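Local coordinates for transcription antitermination protein NusB (Aquifex aeolicus, PDB 3R2C) that probably acts in transcription antitermination of ribosomal RNA genes by binding the boxA sequence of the rrn operons, and is here bound to RNA, at residues A[77-80]-A[81-84]; A[47-50]-A[51-55]. One frame throughout, in Å; residues are numbered along the deposited sequence.

Interaction 1: A[77-80]-A[81-84]. With nucleotides of chain E.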
loop_
_atom_site.group_PDB
_atom_site.type_symbol
_atom_site.label_atom_id
_atom_site.label_comp_id
_atom_site.label_asym_id
_atom_site.label_seq_id
_atom_site.Cartn_x
_atom_site.Cartn_y
_atom_site.Cartn_z
ATOM N N LEU A 77 -10.793 -1.731 5.745
ATOM C CA LEU A 77 -10.220 -2.245 4.501
ATOM C C LEU A 77 -8.840 -2.840 4.715
ATOM O O LEU A 77 -8.122 -2.444 5.623
ATOM C CB LEU A 77 -10.138 -1.116 3.476
ATOM C CG LEU A 77 -11.451 -0.368 3.215
ATOM C CD1 LEU A 77 -11.339 0.433 1.913
ATOM C CD2 LEU A 77 -12.616 -1.324 3.149
ATOM N N GLY A 78 -8.454 -3.788 3.870
ATOM C CA GLY A 78 -7.078 -4.241 3.852
ATOM C C GLY A 78 -6.190 -3.061 3.501
ATOM O O GLY A 78 -6.662 -2.073 2.925
ATOM N N TYR A 79 -4.914 -3.146 3.860
ATOM C CA TYR A 79 -3.929 -2.152 3.444
ATOM C C TYR A 79 -3.815 -2.054 1.913
ATOM O O TYR A 79 -3.656 -0.972 1.366
ATOM C CB TYR A 79 -2.560 -2.477 4.058
ATOM C CG TYR A 79 -2.451 -1.969 5.473
ATOM C CD1 TYR A 79 -2.898 -2.729 6.549
ATOM C CD2 TYR A 79 -1.951 -0.707 5.728
ATOM C CE1 TYR A 79 -2.818 -2.235 7.865
ATOM C CE2 TYR A 79 -1.883 -0.200 7.028
ATOM C CZ TYR A 79 -2.318 -0.964 8.087
ATOM O OH TYR A 79 -2.226 -0.448 9.367
ATOM N N VAL A 80 -3.902 -3.174 1.209
ATOM C CA VAL A 80 -3.842 -3.112 -0.251
ATOM C C VAL A 80 -5.062 -2.373 -0.819
ATOM O O VAL A 80 -4.932 -1.457 -1.641
ATOM C CB VAL A 80 -3.731 -4.516 -0.872
ATOM C CG1 VAL A 80 -3.973 -4.458 -2.386
ATOM C CG2 VAL A 80 -2.364 -5.116 -0.557
ATOM N N GLU A 81 -6.247 -2.748 -0.358
ATOM C CA GLU A 81 -7.490 -2.173 -0.885
ATOM C C GLU A 81 -7.606 -0.675 -0.570
ATOM O O GLU A 81 -7.992 0.122 -1.424
ATOM C CB GLU A 81 -8.702 -2.907 -0.309
ATOM C CG GLU A 81 -8.796 -4.369 -0.729
ATOM C CD GLU A 81 -8.105 -5.325 0.235
ATOM O OE1 GLU A 81 -7.004 -5.022 0.744
ATOM O OE2 GLU A 81 -8.675 -6.405 0.482
ATOM N N ARG A 82 -7.255 -0.287 0.649
ATOM C CA ARG A 82 -7.444 1.101 1.057
ATOM C C ARG A 82 -6.523 2.008 0.249
ATOM O O ARG A 82 -6.926 3.056 -0.211
ATOM C CB ARG A 82 -7.227 1.277 2.568
ATOM C CG ARG A 82 -7.130 2.729 3.051
ATOM C CD ARG A 82 -7.092 2.816 4.605
ATOM N NE ARG A 82 -6.025 1.977 5.145
ATOM C CZ ARG A 82 -6.204 0.799 5.738
ATOM N NH1 ARG A 82 -7.427 0.316 5.942
ATOM N NH2 ARG A 82 -5.149 0.107 6.150
ATOM N N ASN A 83 -5.293 1.587 0.030
ATOM C CA ASN A 83 -4.366 2.443 -0.703
ATOM C C ASN A 83 -4.541 2.413 -2.221
ATOM O O ASN A 83 -4.290 3.413 -2.905
ATOM C CB ASN A 83 -2.949 2.147 -0.225
ATOM C CG ASN A 83 -2.776 2.577 1.212
ATOM O OD1 ASN A 83 -2.810 3.758 1.484
ATOM N ND2 ASN A 83 -2.669 1.630 2.136
ATOM N N ALA A 84 -5.046 1.302 -2.742
ATOM C CA ALA A 84 -5.400 1.253 -4.153
ATOM C C ALA A 84 -6.602 2.162 -4.414
ATOM O O ALA A 84 -6.663 2.834 -5.451
ATOM C CB ALA A 84 -5.695 -0.183 -4.600
ATOM P P U E 8 -19.260 -7.248 -0.242
ATOM O OP1 U E 8 -20.345 -7.964 -0.966
ATOM O OP2 U E 8 -19.590 -6.525 1.013
ATOM O "O5'" U E 8 -18.024 -8.220 0.001
ATOM C "C5'" U E 8 -17.255 -8.696 -1.093
ATOM C "C4'" U E 8 -16.000 -9.395 -0.633
ATOM O "O4'" U E 8 -14.887 -8.447 -0.581
ATOM C "C3'" U E 8 -16.071 -10.039 0.762
ATOM O "O3'" U E 8 -15.398 -11.296 0.740
ATOM C "C2'" U E 8 -15.271 -9.067 1.621
ATOM O "O2'" U E 8 -14.721 -9.628 2.792
ATOM C "C1'" U E 8 -14.195 -8.661 0.628
ATOM N N1 U E 8 -13.421 -7.456 1.005
ATOM C C2 U E 8 -12.091 -7.497 0.614
ATOM O O2 U E 8 -11.611 -8.406 -0.050
ATOM N N3 U E 8 -11.352 -6.412 0.998
ATOM C C4 U E 8 -11.784 -5.328 1.737
ATOM O O4 U E 8 -10.977 -4.438 1.998
ATOM C C5 U E 8 -13.163 -5.368 2.133
ATOM C C6 U E 8 -13.913 -6.418 1.774
#
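R82 reaches back beneath the ring of Y79 at the start of helix 79-94. Its CG stands anti to the backbone N (chi1 168°), and a bend at chi3 turns the guanidinium toward the residues that precede the helix. NH2 sits over the centre of the tyrosine ring, 3.3 Å from Y79 CD2, and the two planes are nearly perpendicular, so this cation-pi contact presents an edge of the guanidinium to a face of the ring. On its other branch NH1 donates to L77 O at 2.9 Å, coming from above the carbonyl plane. NE forms a salt bridge with D19, and NH1 also bonds to I74 O. Without the guanidinium, as with an alanine here, D19 would probably lose its charged mate and keep its bond from N83 ND2, while L77 O and the face of Y79 would lose this cover.

Backbone bonds open the helix: the O of G78, the N-cap residue, accepts from R82 N at 3.0 Å. Y79 O is held mainly by the side chain of N83, whose ND2 lies in the carbonyl plane on a lone pair at 2.9 Å; the main-chain bond from N83 N is weak.

Two further bonds read the base of U8 of chain E. E81 OE2 accepts from N3 of U8 at 2.7 Å, nearly straight (171°), while G78 N donates to O4 at 3.2 Å. This donor-acceptor pairing matches the imide edge of uracil, and it makes the helix start part of the RNA-binding surface.

Around the turn, Y79 and N83 rest on helix 3-21, L77 and E81 on helix 117-137, and A84 on helix 100-114, while a second protein chain packs on Y79, V80 and E81 and hydrogen-bonds E81 OE2, sharing the carboxylate with the RNA.

Interaction 2: A[47-50]-A[51-55]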
loop_
_atom_site.group_PDB
_atom_site.type_symbol
_atom_site.label_atom_id
_atom_site.label_comp_id
_atom_site.label_asym_id
_atom_site.label_seq_id
_atom_site.Cartn_x
_atom_site.Cartn_y
_atom_site.Cartn_z
ATOM N N ALA A 47 4.410 9.564 -11.292
ATOM C CA ALA A 47 4.350 8.949 -9.967
ATOM C C ALA A 47 4.394 10.008 -8.863
ATOM O O ALA A 47 3.645 9.927 -7.881
ATOM C CB ALA A 47 5.503 7.962 -9.780
ATOM N N LYS A 48 5.284 10.987 -9.005
ATOM C CA LYS A 48 5.441 12.017 -7.977
ATOM C C LYS A 48 4.142 12.830 -7.839
ATOM O O LYS A 48 3.729 13.186 -6.728
ATOM C CB LYS A 48 6.609 12.938 -8.326
ATOM C CG LYS A 48 6.907 14.036 -7.306
ATOM C CD LYS A 48 8.001 14.963 -7.837
ATOM C CE LYS A 48 8.898 15.506 -6.728
ATOM N NZ LYS A 48 10.333 15.570 -7.154
ATOM N N LYS A 49 3.498 13.096 -8.969
ATOM C CA LYS A 49 2.254 13.858 -8.987
ATOM C C LYS A 49 1.084 13.071 -8.367
ATOM O O LYS A 49 0.288 13.639 -7.620
ATOM C CB LYS A 49 1.909 14.285 -10.408
ATOM C CG LYS A 49 0.746 15.269 -10.482
ATOM C CD LYS A 49 0.789 16.047 -11.777
ATOM C CE LYS A 49 0.699 15.113 -12.954
ATOM N NZ LYS A 49 -0.584 14.372 -12.922
ATOM N N LEU A 50 0.995 11.773 -8.659
ATOM C CA LEU A 50 -0.018 10.911 -8.041
ATOM C C LEU A 50 0.150 10.898 -6.534
ATOM O O LEU A 50 -0.823 11.072 -5.804
ATOM C CB LEU A 50 0.081 9.472 -8.551
ATOM C CG LEU A 50 -0.282 9.272 -10.018
ATOM C CD1 LEU A 50 0.130 7.853 -10.487
ATOM C CD2 LEU A 50 -1.768 9.511 -10.216
ATOM N N VAL A 51 1.380 10.684 -6.075
ATOM C CA VAL A 51 1.649 10.637 -4.634
ATOM C C VAL A 51 1.350 11.989 -4.004
ATOM O O VAL A 51 0.678 12.072 -2.969
ATOM C CB VAL A 51 3.105 10.213 -4.316
ATOM C CG1 VAL A 51 3.415 10.434 -2.828
ATOM C CG2 VAL A 51 3.319 8.743 -4.684
ATOM N N ASP A 52 1.826 13.059 -4.626
ATOM C CA ASP A 52 1.613 14.395 -4.051
ATOM C C ASP A 52 0.122 14.716 -3.931
ATOM O O ASP A 52 -0.320 15.351 -2.962
ATOM C CB ASP A 52 2.303 15.477 -4.892
ATOM C CG ASP A 52 3.821 15.434 -4.768
ATOM O OD1 ASP A 52 4.334 14.744 -3.855
ATOM O OD2 ASP A 52 4.502 16.100 -5.582
ATOM N N THR A 53 -0.646 14.261 -4.911
ATOM C CA THR A 53 -2.074 14.551 -4.972
ATOM C C THR A 53 -2.832 13.794 -3.891
ATOM O O THR A 53 -3.645 14.382 -3.171
ATOM C CB THR A 53 -2.674 14.162 -6.345
ATOM O OG1 THR A 53 -2.074 14.951 -7.372
ATOM C CG2 THR A 53 -4.180 14.378 -6.365
ATOM N N ALA A 54 -2.560 12.497 -3.776
ATOM C CA ALA A 54 -3.200 11.663 -2.757
ATOM C C ALA A 54 -2.872 12.162 -1.355
ATOM O O ALA A 54 -3.737 12.196 -0.480
ATOM C CB ALA A 54 -2.762 10.196 -2.895
ATOM N N VAL A 55 -1.614 12.521 -1.128
ATOM C CA VAL A 55 -1.194 12.945 0.208
ATOM C C VAL A 55 -1.843 14.276 0.591
ATOM O O VAL A 55 -2.380 14.443 1.694
ATOM C CB VAL A 55 0.333 13.097 0.291
ATOM C CG1 VAL A 55 0.725 13.923 1.541
ATOM C CG2 VAL A 55 1.013 11.734 0.296
#
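V51 N donates to A47 O at 3.0 Å and D52 N to K48 O at 2.8 Å, the first of four successive i to i+4 bonds that join 47-50 to 51-55 as one unbroken run of helix 41-56. The other two run from T53 N to K49 O and from A54 N to L50 O.

The main polar side-chain contact is that of T53. With OG1 beside its own backbone N and anti to the carbonyl carbon (chi1 -63°), the hydroxyl points back along the helix and donates to K49 O at 2.7 Å. That oxygen therefore accepts two bonds, OG1 and T53 N arriving from opposite faces of its plane. The bond satisfies the hydroxyl of a buried threonine within its own helix, while the T53 side chain packs on A90 and F94 of helix 79-94.

On the exposed flank, the D52 carboxylate sits over K48 O, its CG 3.0 Å from that oxygen, without bonding to it; OD2 also touches K48 CG at 3.6 Å. K48 NZ stays 6.1 Å from D52 OD2, so their opposite charges can attract only at a distance. V51 CG2 lies against A47 O at 3.4 Å, a van der Waals contact of a methyl group with a carbonyl oxygen of the preceding turn.

L50 lies against L87 and E91 of helix 79-94, A47 and V51 against F29 of helix 25-36, and A54 against L15 of helix 3-21. The outcome is an amphipathic helix, its charged K48, K49 and D52 outward and its small and aliphatic residues inward, as expected in the all-helical NusB fold.

Both interactions are local, interaction 1 at the entry to a helix and interaction 2 along one, yet they lie on opposite sides of the chain's centre, about 17 Å apart between centres. Interaction 1 is buried beneath RNA, a partner protein and neighbouring helices, and its chemistry is polar and charged, with side chains that bind outward as well as to one another. Interaction 2 is two-sided: an aliphatic inner face and a charged outer one, about 10 Å from the RNA at the nearest atoms. They share neighbours, since helix 3-21 packs on both, and helix 79-94, which begins in interaction 1, meets L50 and T53 of interaction 2 farther along its length.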